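Local structure of alpha-glucosidase (Bacteroides thetaiotaomicron, 5XFM) at residues G112-V117 with T258-I263; Y126-Q131 with A135-K140. The protein probably hydrolyses terminal sugar linkages as a family 97 glycoside hydrolase, acting as a bifunctional beta-L-arabinopyranosidase and alpha-galactosidase. The protein carries 1 engineered substitution. One frame throughout, in Å; residues are numbered along the deposited sequence.

Interaction 1: residues G112-V117 with T258-I263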
ATOM      1  N   GLY A 112      14.420 -14.104  21.257  1.00 23.09           N
ATOM      2  CA  GLY A 112      12.994 -14.383  21.343  1.00 22.10           C
ATOM      3  C   GLY A 112      12.299 -14.385  19.983  1.00 26.72           C
ATOM      4  O   GLY A 112      12.729 -13.690  19.062  1.00 24.72           O
ATOM      5  N   VAL A 113      11.242 -15.187  19.844  1.00 23.97           N
ATOM      6  CA  VAL A 113      10.364 -15.115  18.670  1.00 21.14           C
ATOM      7  C   VAL A 113       8.910 -15.044  19.120  1.00 19.89           C
ATOM      8  O   VAL A 113       8.455 -15.879  19.890  1.00 24.46           O
ATOM      9  CB  VAL A 113      10.542 -16.329  17.717  1.00 22.51           C
ATOM     10  CG1 VAL A 113       9.781 -16.111  16.412  1.00 18.53           C
ATOM     11  CG2 VAL A 113      12.004 -16.585  17.434  1.00 23.87           C
ATOM     12  N   ILE A 114       8.183 -14.041  18.643  1.00 21.56           N
ATOM     13  CA  ILE A 114       6.798 -13.826  19.052  1.00 17.78           C
ATOM     14  C   ILE A 114       5.845 -13.964  17.881  1.00 19.39           C
ATOM     15  O   ILE A 114       6.008 -13.284  16.864  1.00 18.98           O
ATOM     16  CB  ILE A 114       6.588 -12.428  19.680  1.00 16.48           C
ATOM     17  CG1 ILE A 114       7.402 -12.283  20.962  1.00 26.30           C
ATOM     18  CG2 ILE A 114       5.114 -12.200  19.988  1.00 18.40           C
ATOM     19  CD1 ILE A 114       8.809 -11.832  20.746  1.00 27.34           C
ATOM     20  N   PHE A 115       4.842 -14.821  18.054  1.00 18.22           N
ATOM     21  CA  PHE A 115       3.779 -15.031  17.074  1.00 21.92           C
ATOM     22  C   PHE A 115       2.446 -14.494  17.578  1.00 22.62           C
ATOM     23  O   PHE A 115       2.026 -14.815  18.681  1.00 24.37           O
ATOM     24  CB  PHE A 115       3.616 -16.523  16.754  1.00 19.62           C
ATOM     25  CG  PHE A 115       4.873 -17.193  16.267  1.00 22.46           C
ATOM     26  CD1 PHE A 115       5.795 -17.709  17.164  1.00 18.10           C
ATOM     27  CD2 PHE A 115       5.123 -17.318  14.907  1.00 22.52           C
ATOM     28  CE1 PHE A 115       6.944 -18.338  16.715  1.00 22.90           C
ATOM     29  CE2 PHE A 115       6.274 -17.943  14.448  1.00 23.61           C
ATOM     30  CZ  PHE A 115       7.186 -18.455  15.352  1.00 23.63           C
ATOM     31  N   ARG A 116       1.798 -13.647  16.790  1.00 17.54           N
ATOM     32  CA  ARG A 116       0.430 -13.227  17.077  1.00 20.02           C
ATOM     33  C   ARG A 116      -0.485 -13.732  15.979  1.00 20.06           C
ATOM     34  O   ARG A 116      -0.364 -13.337  14.821  1.00 21.88           O
ATOM     35  CB  ARG A 116       0.343 -11.709  17.208  1.00 23.33           C
ATOM     36  CG  ARG A 116       1.049 -11.178  18.438  1.00 23.64           C
ATOM     37  CD  ARG A 116       1.101  -9.662  18.463  1.00 24.00           C
ATOM     38  NE  ARG A 116       1.802  -9.193  19.653  1.00 21.49           N
ATOM     39  CZ  ARG A 116       2.120  -7.924  19.885  1.00 30.39           C
ATOM     40  NH1 ARG A 116       1.816  -6.987  18.994  1.00 24.52           N
ATOM     41  NH2 ARG A 116       2.761  -7.596  20.999  1.00 31.09           N
ATOM     42  N   VAL A 117      -1.392 -14.626  16.343  1.00 22.42           N
ATOM     43  CA  VAL A 117      -2.256 -15.251  15.361  1.00 25.15           C
ATOM     44  C   VAL A 117      -3.711 -14.869  15.580  1.00 22.86           C
ATOM     45  O   VAL A 117      -4.325 -15.280  16.565  1.00 30.50           O
ATOM     46  CB  VAL A 117      -2.116 -16.784  15.388  1.00 21.79           C
ATOM     47  CG1 VAL A 117      -2.853 -17.401  14.211  1.00 22.58           C
ATOM     48  CG2 VAL A 117      -0.648 -17.178  15.352  1.00 21.86           C
ATOM     49  N   THR A 258      13.023  -6.935  15.608  1.00 23.05           N
ATOM     50  CA  THR A 258      12.841  -6.803  14.173  1.00 14.62           C
ATOM     51  C   THR A 258      11.418  -6.316  13.929  1.00 19.27           C
ATOM     52  O   THR A 258      10.588  -6.361  14.833  1.00 17.11           O
ATOM     53  CB  THR A 258      13.058  -8.138  13.426  1.00 19.32           C
ATOM     54  OG1 THR A 258      11.950  -9.010  13.658  1.00 24.17           O
ATOM     55  CG2 THR A 258      14.338  -8.806  13.868  1.00 16.69           C
ATOM     56  N   PRO A 259      11.134  -5.812  12.721  1.00 17.52           N
ATOM     57  CA  PRO A 259       9.743  -5.548  12.336  1.00 16.90           C
ATOM     58  C   PRO A 259       8.907  -6.825  12.290  1.00 17.12           C
ATOM     59  O   PRO A 259       9.433  -7.926  12.478  1.00 12.89           O
ATOM     60  CB  PRO A 259       9.869  -4.941  10.938  1.00 19.48           C
ATOM     61  CG  PRO A 259      11.260  -4.416  10.866  1.00 20.14           C
ATOM     62  CD  PRO A 259      12.091  -5.321  11.717  1.00 23.11           C
ATOM     63  N   TRP A 260       7.607  -6.678  12.061  1.00 15.96           N
ATOM     64  CA  TRP A 260       6.719  -7.826  11.994  1.00 12.56           C
ATOM     65  C   TRP A 260       6.692  -8.414  10.579  1.00 18.26           C
ATOM     66  O   TRP A 260       6.523  -7.688   9.603  1.00 19.12           O
ATOM     67  CB  TRP A 260       5.308  -7.433  12.428  1.00 15.43           C
ATOM     68  CG  TRP A 260       5.231  -6.954  13.853  1.00 22.19           C
ATOM     69  CD1 TRP A 260       5.383  -5.666  14.293  1.00 17.02           C
ATOM     70  CD2 TRP A 260       4.994  -7.751  15.022  1.00 19.82           C
ATOM     71  NE1 TRP A 260       5.255  -5.614  15.660  1.00 16.77           N
ATOM     72  CE2 TRP A 260       5.011  -6.878  16.133  1.00 23.96           C
ATOM     73  CE3 TRP A 260       4.761  -9.112  15.239  1.00 22.02           C
ATOM     74  CZ2 TRP A 260       4.808  -7.325  17.438  1.00 16.53           C
ATOM     75  CZ3 TRP A 260       4.559  -9.554  16.541  1.00 21.59           C
ATOM     76  CH2 TRP A 260       4.587  -8.661  17.621  1.00 18.50           C
ATOM     77  N   ARG A 261       6.887  -9.724  10.480  1.00 14.38           N
ATOM     78  CA  ARG A 261       6.664 -10.472   9.247  1.00 18.49           C
ATOM     79  C   ARG A 261       5.201 -10.907   9.250  1.00 18.94           C
ATOM     80  O   ARG A 261       4.734 -11.465  10.245  1.00 20.38           O
ATOM     81  CB  ARG A 261       7.562 -11.697   9.208  1.00 22.47           C
ATOM     82  CG  ARG A 261       9.006 -11.433   9.592  1.00 21.42           C
ATOM     83  CD  ARG A 261       9.680 -10.550   8.609  1.00 24.22           C
ATOM     84  NE  ARG A 261      10.996 -10.079   9.038  1.00 22.42           N
ATOM     85  CZ  ARG A 261      11.417  -8.832   8.843  1.00 23.65           C
ATOM     86  NH1 ARG A 261      10.614  -7.938   8.274  1.00 15.25           N
ATOM     87  NH2 ARG A 261      12.621  -8.465   9.245  1.00 28.01           N
ATOM     88  N   THR A 262       4.479 -10.688   8.158  1.00 14.62           N
ATOM     89  CA  THR A 262       3.043 -10.950   8.173  1.00 14.86           C
ATOM     90  C   THR A 262       2.593 -11.970   7.130  1.00 19.45           C
ATOM     91  O   THR A 262       3.014 -11.938   5.968  1.00 16.76           O
ATOM     92  CB  THR A 262       2.236  -9.653   7.964  1.00 14.20           C
ATOM     93  OG1 THR A 262       2.395  -9.197   6.615  1.00 18.17           O
ATOM     94  CG2 THR A 262       2.715  -8.561   8.931  1.00 14.13           C
ATOM     95  N   ILE A 263       1.713 -12.866   7.563  1.00 23.91           N
ATOM     96  CA  ILE A 263       1.141 -13.894   6.711  1.00 23.91           C
ATOM     97  C   ILE A 263      -0.384 -13.873   6.794  1.00 23.36           C
ATOM     98  O   ILE A 263      -0.959 -14.250   7.812  1.00 27.87           O
ATOM     99  CB  ILE A 263       1.631 -15.293   7.108  1.00 23.07           C
ATOM    100  CG1 ILE A 263       3.149 -15.306   7.295  1.00 24.27           C
ATOM    101  CG2 ILE A 263       1.186 -16.329   6.084  1.00 27.06           C
ATOM    102  CD1 ILE A 263       3.673 -16.602   7.895  1.00 22.08           C
TER
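Ile114 and Trp260 sit on strands that are not sheet neighbours: their CA atoms are 9.3 Å apart, and those of Arg116 and Thr262 are 9.6 Å apart. Both values suit two strands separated by a third. That third strand, 121-128, pairs antiparallel with each, so 112-117 and 260-263 run parallel, and the contact is made mainly by side chains reaching across the intervening backbone. Trp260 does most of the reaching. Its CG stands beside the backbone N, anti to the carbonyl carbon (chi1 -62°), and the indole passes by Arg125 of the middle strand toward the Arg116 side chain. The Arg116 chain is extended from CG to NE and crosses the indole obliquely, with CD of Arg116 3.7 Å from CH2 of Trp260. Farther along, CZ of Arg116 comes to 3.4 Å from the same CH2, while NH1 of Arg116 lies 3.4 Å from CZ2 of Trp260. The ring carbon CH2 thus rests over one guanidinium face, displaced toward its rim, with the two planes 33° apart. This belongs to the N-terminal domain of the enzyme, whose family falls in the galactose mutarotase-like clan of antiparallel beta-sandwiches. A salt bridge from Arg116 NE to Glu98, on strand 91-104, fixes the guanidinium from the next strand over. Replacing Arg116 with an alanine would probably leave Glu98 without its charged mate and uncover the CH2-CZ2 end of the indole. Ile114 adds a looser apolar touch, its CG2 4.3 Å from CH2 of Trp260, and its carbonyl O approaches CZ3 of Trp260 at 4.0 Å.

Interaction 2: residues Y126-Q131 with A135-K140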
ATOM      1  N   TYR A 126      11.241 -11.044  15.890  1.00 21.76           N
ATOM      2  CA  TYR A 126      12.292 -11.464  16.802  1.00 26.26           C
ATOM      3  C   TYR A 126      12.544 -10.392  17.857  1.00 26.97           C
ATOM      4  O   TYR A 126      12.406  -9.202  17.583  1.00 26.43           O
ATOM      5  CB  TYR A 126      13.586 -11.747  16.043  1.00 23.76           C
ATOM      6  CG  TYR A 126      13.448 -12.703  14.885  1.00 28.86           C
ATOM      7  CD1 TYR A 126      13.238 -12.227  13.599  1.00 23.43           C
ATOM      8  CD2 TYR A 126      13.543 -14.079  15.071  1.00 23.89           C
ATOM      9  CE1 TYR A 126      13.124 -13.085  12.528  1.00 24.89           C
ATOM     10  CE2 TYR A 126      13.425 -14.949  14.005  1.00 23.28           C
ATOM     11  CZ  TYR A 126      13.216 -14.445  12.732  1.00 25.66           C
ATOM     12  OH  TYR A 126      13.101 -15.294  11.654  1.00 19.89           O
ATOM     13  N   THR A 127      12.936 -10.812  19.054  1.00 27.16           N
ATOM     14  CA  THR A 127      13.420  -9.876  20.063  1.00 24.12           C
ATOM     15  C   THR A 127      14.846 -10.247  20.457  1.00 26.65           C
ATOM     16  O   THR A 127      15.215 -11.425  20.452  1.00 28.85           O
ATOM     17  CB  THR A 127      12.513  -9.840  21.316  1.00 24.64           C
ATOM     18  OG1 THR A 127      12.379 -11.154  21.874  1.00 25.45           O
ATOM     19  CG2 THR A 127      11.132  -9.302  20.964  1.00 25.04           C
ATOM     20  N   LEU A 128      15.647  -9.232  20.766  1.00 18.77           N
ATOM     21  CA  LEU A 128      17.012  -9.425  21.242  1.00 23.25           C
ATOM     22  C   LEU A 128      17.212  -8.663  22.547  1.00 29.06           C
ATOM     23  O   LEU A 128      17.046  -7.445  22.589  1.00 29.42           O
ATOM     24  CB  LEU A 128      18.032  -8.952  20.205  1.00 29.43           C
ATOM     25  CG  LEU A 128      18.166  -9.699  18.881  1.00 32.49           C
ATOM     26  CD1 LEU A 128      18.785  -8.786  17.860  1.00 24.14           C
ATOM     27  CD2 LEU A 128      19.038 -10.932  19.073  1.00 32.43           C
ATOM     28  N   PRO A 129      17.565  -9.380  23.618  1.00 27.56           N
ATOM     29  CA  PRO A 129      17.770  -8.747  24.923  1.00 31.52           C
ATOM     30  C   PRO A 129      19.167  -8.144  25.056  1.00 34.17           C
ATOM     31  O   PRO A 129      20.039  -8.429  24.232  1.00 29.76           O
ATOM     32  CB  PRO A 129      17.588  -9.912  25.899  1.00 24.00           C
ATOM     33  CG  PRO A 129      18.112 -11.088  25.131  1.00 32.07           C
ATOM     34  CD  PRO A 129      17.737 -10.844  23.681  1.00 26.54           C
ATOM     35  N   HIS A 130      19.373  -7.314  26.075  1.00 33.14           N
ATOM     36  CA  HIS A 130      20.722  -6.901  26.445  1.00 34.93           C
ATOM     37  C   HIS A 130      21.492  -8.106  26.985  1.00 36.18           C
ATOM     38  O   HIS A 130      21.051  -8.746  27.938  1.00 45.56           O
ATOM     39  CB  HIS A 130      20.691  -5.788  27.493  1.00 35.74           C
ATOM     40  CG  HIS A 130      22.038  -5.207  27.796  1.00 38.25           C
ATOM     41  ND1 HIS A 130      22.965  -5.849  28.589  1.00 46.63           N
ATOM     42  CD2 HIS A 130      22.600  -4.026  27.444  1.00 38.24           C
ATOM     43  CE1 HIS A 130      24.051  -5.102  28.689  1.00 40.79           C
ATOM     44  NE2 HIS A 130      23.854  -3.989  28.006  1.00 41.93           N
ATOM     45  N   GLN A 131      22.639  -8.413  26.383  1.00 34.26           N
ATOM     46  CA  GLN A 131      23.407  -9.595  26.768  1.00 36.82           C
ATOM     47  C   GLN A 131      24.854  -9.514  26.293  1.00 35.65           C
ATOM     48  O   GLN A 131      25.160  -8.804  25.336  1.00 36.22           O
ATOM     49  CB  GLN A 131      22.758 -10.861  26.209  1.00 35.44           C
ATOM     50  CG  GLN A 131      22.914 -11.025  24.701  1.00 35.62           C
ATOM     51  CD  GLN A 131      22.174 -12.239  24.171  1.00 37.27           C
ATOM     52  OE1 GLN A 131      22.310 -13.343  24.704  1.00 39.15           O
ATOM     53  NE2 GLN A 131      21.387 -12.041  23.117  1.00 26.53           N
ATOM     54  N   ALA A 135      25.162  -3.449  24.104  1.00 30.73           N
ATOM     55  CA  ALA A 135      24.007  -2.559  24.204  1.00 27.68           C
ATOM     56  C   ALA A 135      23.436  -2.246  22.821  1.00 27.39           C
ATOM     57  O   ALA A 135      22.423  -1.564  22.693  1.00 21.01           O
ATOM     58  CB  ALA A 135      24.384  -1.274  24.930  1.00 20.94           C
ATOM     59  N   SER A 136      24.070  -2.774  21.782  1.00 23.35           N
ATOM     60  CA  SER A 136      23.579  -2.546  20.433  1.00 26.74           C
ATOM     61  C   SER A 136      23.946  -3.690  19.515  1.00 24.33           C
ATOM     62  O   SER A 136      24.870  -4.452  19.784  1.00 24.43           O
ATOM     63  CB  SER A 136      24.118  -1.225  19.873  1.00 23.44           C
ATOM     64  OG  SER A 136      25.537  -1.203  19.860  1.00 26.72           O
ATOM     65  N   VAL A 137      23.240  -3.777  18.397  1.00 24.85           N
ATOM     66  CA  VAL A 137      23.396  -4.908  17.510  1.00 24.56           C
ATOM     67  C   VAL A 137      23.290  -4.483  16.051  1.00 22.08           C
ATOM     68  O   VAL A 137      22.585  -3.529  15.709  1.00 21.33           O
ATOM     69  CB  VAL A 137      22.334  -5.997  17.819  1.00 18.34           C
ATOM     70  CG1 VAL A 137      20.932  -5.475  17.565  1.00 21.32           C
ATOM     71  CG2 VAL A 137      22.570  -7.228  17.001  1.00 24.39           C
ATOM     72  N   THR A 138      24.031  -5.186  15.203  1.00 21.72           N
ATOM     73  CA  THR A 138      23.861  -5.108  13.764  1.00 24.62           C
ATOM     74  C   THR A 138      23.420  -6.475  13.263  1.00 27.45           C
ATOM     75  O   THR A 138      24.147  -7.454  13.409  1.00 30.96           O
ATOM     76  CB  THR A 138      25.165  -4.704  13.057  1.00 24.64           C
ATOM     77  OG1 THR A 138      25.612  -3.434  13.551  1.00 29.60           O
ATOM     78  CG2 THR A 138      24.958  -4.616  11.553  1.00 28.91           C
ATOM     79  N   VAL A 139      22.232  -6.551  12.675  1.00 25.84           N
ATOM     80  CA  VAL A 139      21.764  -7.811  12.106  1.00 27.27           C
ATOM     81  C   VAL A 139      22.320  -7.970  10.700  1.00 27.21           C
ATOM     82  O   VAL A 139      21.900  -7.273   9.774  1.00 25.56           O
ATOM     83  CB  VAL A 139      20.224  -7.904  12.068  1.00 28.41           C
ATOM     84  CG1 VAL A 139      19.787  -9.199  11.397  1.00 25.22           C
ATOM     85  CG2 VAL A 139      19.650  -7.806  13.472  1.00 26.40           C
ATOM     86  N   LYS A 140      23.278  -8.880  10.550  1.00 28.67           N
ATOM     87  CA  LYS A 140      23.950  -9.086   9.275  1.00 24.44           C
ATOM     88  C   LYS A 140      22.994  -9.672   8.245  1.00 28.53           C
ATOM     89  O   LYS A 140      23.070  -9.334   7.061  1.00 28.98           O
ATOM     90  CB  LYS A 140      25.157 -10.019   9.431  1.00 30.25           C
ATOM     91  CG  LYS A 140      26.255  -9.525  10.361  1.00 34.14           C
ATOM     92  CD  LYS A 140      27.430 -10.498  10.388  1.00 34.24           C
ATOM     93  CE  LYS A 140      28.428 -10.145  11.486  1.00 34.89           C
ATOM     94  NZ  LYS A 140      29.107  -8.837  11.254  1.00 48.86           N
TER
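Ala135 meets His130 where the chain has just turned back on itself, and their CA atoms are only 5.9 Å apart. The imidazole comes up to the alanine obliquely: CD2 of His130 is 3.8 Å from CA of Ala135, and NE2 of His130 is 4.1 Å from CB of Ala135. His130 brings its ring there by holding CG anti to the backbone N (chi1 -173°), which carries the end of the side chain closer than its first bond would suggest. Both residues lie at the surface and also touch a neighbouring molecule in the crystal. From Ser136 onward the chain is strand, and the separation widens. At Val137 the CA atom is 8.7 Å from that of Leu128, a spacing across which side chains rather than backbones meet. The side chain of Val137 sets out toward Leu128: CG1 occupies the crowded position between the backbone N and the carbonyl carbon, and it touches CD1 of Leu128 at 4.0 Å. CG2 of Val137 also approaches that methyl, at 4.2 Å, so one leucine methyl is shared by both valine branches while the two side chains cross at about a right angle. Strand 121-128 belongs to one sheet and strand 136-147 to another, so the short connection between them is an arch from sheet to sheet, not a hairpin within one; backbone pairing is supplied by other strands, through Gly256 for Leu128 and Phe252 for Val137. Phe252 of strand 251-253 also packs against the side chains of Leu128 and Val137, and Val139 turns inward to meet it as well. Buried hydrocarbon inside and a ring against an alanine at the surface make this a contact of shape and dispersion without directional bonds.

Overall arrangement
Strand 121-128 is the element common to both contacts, whose centres lie 16 Å apart. Interaction 1 spans it within a single antiparallel sheet, since 110-117 and 256-266 flank it; interaction 2 leaves its end and crosses to the other sheet of the N-terminal domain. The junction is direct: Gly112 O lies 2.9 Å from Thr127 N and Thr258 N lies 3.1 Å from Tyr126 O, both probable hydrogen bonds. Along the chain, interaction 2 is nested inside the long loop that interaction 1 closes. Here strand 256-266, distant in sequence, joins the sheet of 121-128, whereas 136-147, the next strand along the chain, goes to the other sheet of the sandwich.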